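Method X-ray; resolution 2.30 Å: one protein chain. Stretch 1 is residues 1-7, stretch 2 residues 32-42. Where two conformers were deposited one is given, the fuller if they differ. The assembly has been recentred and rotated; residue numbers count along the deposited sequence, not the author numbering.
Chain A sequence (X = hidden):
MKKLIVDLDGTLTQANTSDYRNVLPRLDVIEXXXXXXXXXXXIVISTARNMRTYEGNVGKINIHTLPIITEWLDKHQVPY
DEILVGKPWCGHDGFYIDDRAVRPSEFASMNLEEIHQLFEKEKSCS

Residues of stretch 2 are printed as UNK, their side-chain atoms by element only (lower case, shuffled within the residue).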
# COMPACT_ATOMS: atom_id res chain seq x y z
N MET A 1 -2.17 -4.09 23.05
CA MET A 1 -2.73 -3.89 21.69
C MET A 1 -2.95 -5.24 20.99
O MET A 1 -2.00 -5.98 20.70
CB MET A 1 -1.79 -3.02 20.85
CG MET A 1 -2.43 -2.64 19.51
SD MET A 1 -1.63 -3.45 18.12
CE MET A 1 -2.91 -4.65 17.75
N LYS A 2 -4.21 -5.53 20.72
CA LYS A 2 -4.61 -6.82 20.16
C LYS A 2 -5.68 -6.59 19.10
O LYS A 2 -6.63 -5.84 19.31
CB LYS A 2 -5.09 -7.80 21.25
CG LYS A 2 -6.17 -7.26 22.19
CD LYS A 2 -6.66 -8.33 23.16
CE LYS A 2 -6.38 -7.93 24.60
NZ LYS A 2 -7.62 -7.48 25.30
N LYS A 3 -5.48 -7.23 17.96
CA LYS A 3 -6.34 -7.07 16.79
C LYS A 3 -6.80 -8.42 16.23
O LYS A 3 -6.04 -9.39 16.20
CB LYS A 3 -5.59 -6.32 15.66
CG LYS A 3 -5.38 -4.83 15.87
CD LYS A 3 -5.03 -4.14 14.54
CE LYS A 3 -3.65 -3.48 14.57
NZ LYS A 3 -3.67 -2.10 14.00
N LEU A 4 -8.05 -8.47 15.79
CA LEU A 4 -8.48 -9.50 14.88
C LEU A 4 -8.40 -8.91 13.49
O LEU A 4 -8.92 -7.81 13.23
CB LEU A 4 -9.90 -9.97 15.17
CG LEU A 4 -10.20 -10.55 16.55
CD1 LEU A 4 -11.64 -11.05 16.62
CD2 LEU A 4 -9.18 -11.66 16.92
N ILE A 5 -7.74 -9.66 12.60
CA ILE A 5 -7.72 -9.35 11.19
C ILE A 5 -8.69 -10.31 10.50
O ILE A 5 -8.46 -11.53 10.43
CB ILE A 5 -6.27 -9.45 10.63
CG1 ILE A 5 -5.28 -8.76 11.58
CG2 ILE A 5 -6.17 -8.88 9.20
CD1 ILE A 5 -5.54 -7.27 11.81
N VAL A 6 -9.79 -9.75 9.99
CA VAL A 6 -10.94 -10.53 9.54
C VAL A 6 -11.21 -10.35 8.06
O VAL A 6 -11.44 -9.22 7.58
CB VAL A 6 -12.22 -10.11 10.30
CG1 VAL A 6 -13.36 -11.09 10.01
CG2 VAL A 6 -11.95 -9.97 11.81
N ASP A 7 -11.19 -11.46 7.34
CA ASP A 7 -11.55 -11.49 5.93
C ASP A 7 -13.05 -11.17 5.81
O ASP A 7 -13.79 -11.24 6.80
CB ASP A 7 -11.23 -12.88 5.39
CG ASP A 7 -11.35 -12.99 3.88
OD1 ASP A 7 -10.97 -12.06 3.15
OD2 ASP A 7 -11.81 -14.01 3.33
N UNK A 32 -19.67 -13.56 17.31
CA UNK A 32 -18.40 -13.82 17.97
C UNK A 32 -17.47 -12.58 17.91
O UNK A 32 -16.77 -12.29 18.87
o UNK A 32 -17.81 -15.95 20.33
c UNK A 32 -16.59 -15.59 18.30
c UNK A 32 -17.74 -15.09 17.44
n UNK A 32 -16.55 -17.64 19.59
c UNK A 32 -17.04 -16.42 19.50
N UNK A 33 -17.50 -11.85 16.79
CA UNK A 33 -16.76 -10.59 16.67
C UNK A 33 -17.16 -9.60 17.76
O UNK A 33 -16.32 -8.90 18.32
c UNK A 33 -14.62 -10.38 14.49
c UNK A 33 -15.80 -9.43 14.45
c UNK A 33 -16.26 -9.24 13.01
c UNK A 33 -16.96 -9.95 15.28
N UNK A 34 -18.46 -9.54 18.06
CA UNK A 34 -19.00 -8.68 19.13
C UNK A 34 -18.43 -9.03 20.52
O UNK A 34 -18.11 -8.14 21.32
c UNK A 34 -24.21 -7.89 16.45
n UNK A 34 -23.34 -7.13 17.11
n UNK A 34 -24.81 -7.42 15.37
n UNK A 34 -24.48 -9.12 16.86
c UNK A 34 -22.62 -7.54 18.31
c UNK A 34 -21.22 -8.06 17.98
c UNK A 34 -20.53 -8.74 19.15
N UNK A 35 -18.33 -10.33 20.80
CA UNK A 35 -17.82 -10.80 22.09
C UNK A 35 -16.33 -10.46 22.24
O UNK A 35 -15.90 -10.06 23.33
c UNK A 35 -19.88 -13.43 23.57
o UNK A 35 -19.42 -13.00 24.66
o UNK A 35 -20.65 -14.41 23.48
c UNK A 35 -18.02 -12.31 22.25
c UNK A 35 -19.48 -12.72 22.28
N UNK A 36 -15.57 -10.61 21.16
CA UNK A 36 -14.16 -10.24 21.16
C UNK A 36 -13.95 -8.73 21.27
O UNK A 36 -13.03 -8.28 21.97
c UNK A 36 -12.99 -12.23 20.10
c UNK A 36 -13.53 -14.60 20.16
c UNK A 36 -13.92 -13.29 20.00
c UNK A 36 -13.43 -10.80 19.93
c UNK A 36 -11.65 -12.55 20.35
c UNK A 36 -12.21 -14.89 20.40
o UNK A 36 -11.84 -16.20 20.55
c UNK A 36 -11.26 -13.88 20.50
N UNK A 37 -14.80 -7.94 20.62
CA UNK A 37 -14.78 -6.49 20.81
C UNK A 37 -14.99 -6.14 22.31
O UNK A 37 -14.34 -5.24 22.83
n UNK A 37 -15.17 -3.54 18.94
c UNK A 37 -16.19 -3.41 20.88
c UNK A 37 -15.74 -4.29 19.95
n UNK A 37 -15.87 -2.15 20.42
c UNK A 37 -15.27 -2.25 19.25
c UNK A 37 -15.80 -5.79 19.91
N UNK A 38 -15.86 -6.88 22.98
CA UNK A 38 -16.09 -6.69 24.42
C UNK A 38 -14.85 -6.98 25.26
O UNK A 38 -14.66 -6.38 26.32
o UNK A 38 -20.36 -6.66 26.64
c UNK A 38 -19.38 -7.30 26.27
n UNK A 38 -18.99 -8.42 26.88
c UNK A 38 -18.56 -6.83 25.07
c UNK A 38 -17.24 -7.57 24.91
N UNK A 39 -14.02 -7.90 24.78
CA UNK A 39 -12.77 -8.25 25.44
C UNK A 39 -11.62 -7.25 25.18
O UNK A 39 -10.51 -7.45 25.66
c UNK A 39 -12.32 -9.66 25.03
c UNK A 39 -13.40 -10.52 27.21
c UNK A 39 -12.84 -12.10 25.35
c UNK A 39 -12.44 -10.81 26.05
N UNK A 40 -11.90 -6.20 24.42
CA UNK A 40 -10.89 -5.20 24.11
C UNK A 40 -10.14 -5.36 22.79
O UNK A 40 -9.23 -4.57 22.53
N UNK A 41 -10.51 -6.35 21.97
CA UNK A 41 -9.90 -6.58 20.65
C UNK A 41 -10.40 -5.56 19.64
O UNK A 41 -11.60 -5.32 19.54
c UNK A 41 -9.29 -10.77 22.43
c UNK A 41 -10.29 -7.95 20.09
c UNK A 41 -8.46 -9.67 20.02
c UNK A 41 -9.55 -9.11 20.69
c UNK A 41 -7.77 -10.77 20.57
c UNK A 41 -9.97 -9.67 21.88
c UNK A 41 -8.19 -11.31 21.78
N UNK A 42 -9.48 -5.01 18.85
CA UNK A 42 -9.81 -4.15 17.73
C UNK A 42 -10.14 -5.03 16.52
O UNK A 42 -9.48 -6.06 16.32
c UNK A 42 -8.23 -2.28 18.51
c UNK A 42 -6.86 -1.64 18.27
c UNK A 42 -8.63 -3.25 17.39
o UNK A 42 -6.60 -1.21 17.12
o UNK A 42 -6.04 -1.58 19.21
O HOH W 1 -6.19 -3.34 21.24

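Position 32 lies in a helix already under way and carries three carbons, the third holding one oxygen and one nitrogen: an amide, Gln32. It stays clear of stretch 1. Position 33 has four carbons forked at the second, and one tip reaches two strand residues; this is Leu33, whose CD1 lies 3.7 Å from Leu4 CD1 and 3.8 Å from Val6 CG2. One methyl thus bridges two side chains on the strand's helix-facing side.

Position 34 shows three carbons, a nitrogen, then a carbon with two more nitrogens, a guanidinium out of reach of the strand: Arg34. Position 35, three carbons ending in two oxygens, is a carboxylate, Glu35, also out of reach. At 36 a six-carbon ring bears an oxygen, so it is Tyr36. Its CA-to-CB bond points toward the strand, and its CB packs 3.8 Å from Leu4 CD1.

Position 37 has a five-membered ring of three carbons and two nitrogens, His37, whose CA-to-CB bond points away from the strand. Position 38 repeats the three-carbon amide pattern, Gln38, and makes no contact. Position 39, four carbons forked at the second, is Leu39; here the backbone does the approaching, with Leu39 O 2.9 Å from Lys2 NZ.

Position 40 has no side-chain atoms: Gly40. Its phi of 96° ends the helix in a Schellman motif, with Gly40 N bonded to His37 O (3.1 Å) and the N of position 41 to Tyr36 O (3.2 Å). A CB here would jam against the preceding carbonyl and sit 3.2 Å from Lys2 NZ.

Position 41 is one carbon and a bare six-carbon ring, Phe41. Lys2 CD lies over one face, 3.5 Å from the ring centroid, a CH-pi contact, while Leu4 CD2 comes within 3.8 Å of Phe41 CD1. Position 42, three carbons and two terminal oxygens, is Glu42. Water 1 accepts from Lys2 N (3.0 Å) and donates to Glu42 OE2 (2.7 Å).

Helix and strand run nearly antiparallel, and Leu4 fills the space between them against Leu33, Tyr36 and Phe41. The glycine turn then redirects the chain so that Glu42 pairs in parallel with Lys3: Glu42 N donates to Lys2 O (3.0 Å), and Leu4 N to Glu42 O (2.9 Å). The side chains of Lys3 and Glu42 lie on the same sheet face, with Lys3 CG 3.9 Å from Glu42 CB, yet Lys3 NZ remains 4.4 Å from Glu42 OE1, beyond a salt bridge. Backbone pairing sets the register; apolar packing holds the helix over the strand.

Stretch 2 32-42: QLREYHQLGFE
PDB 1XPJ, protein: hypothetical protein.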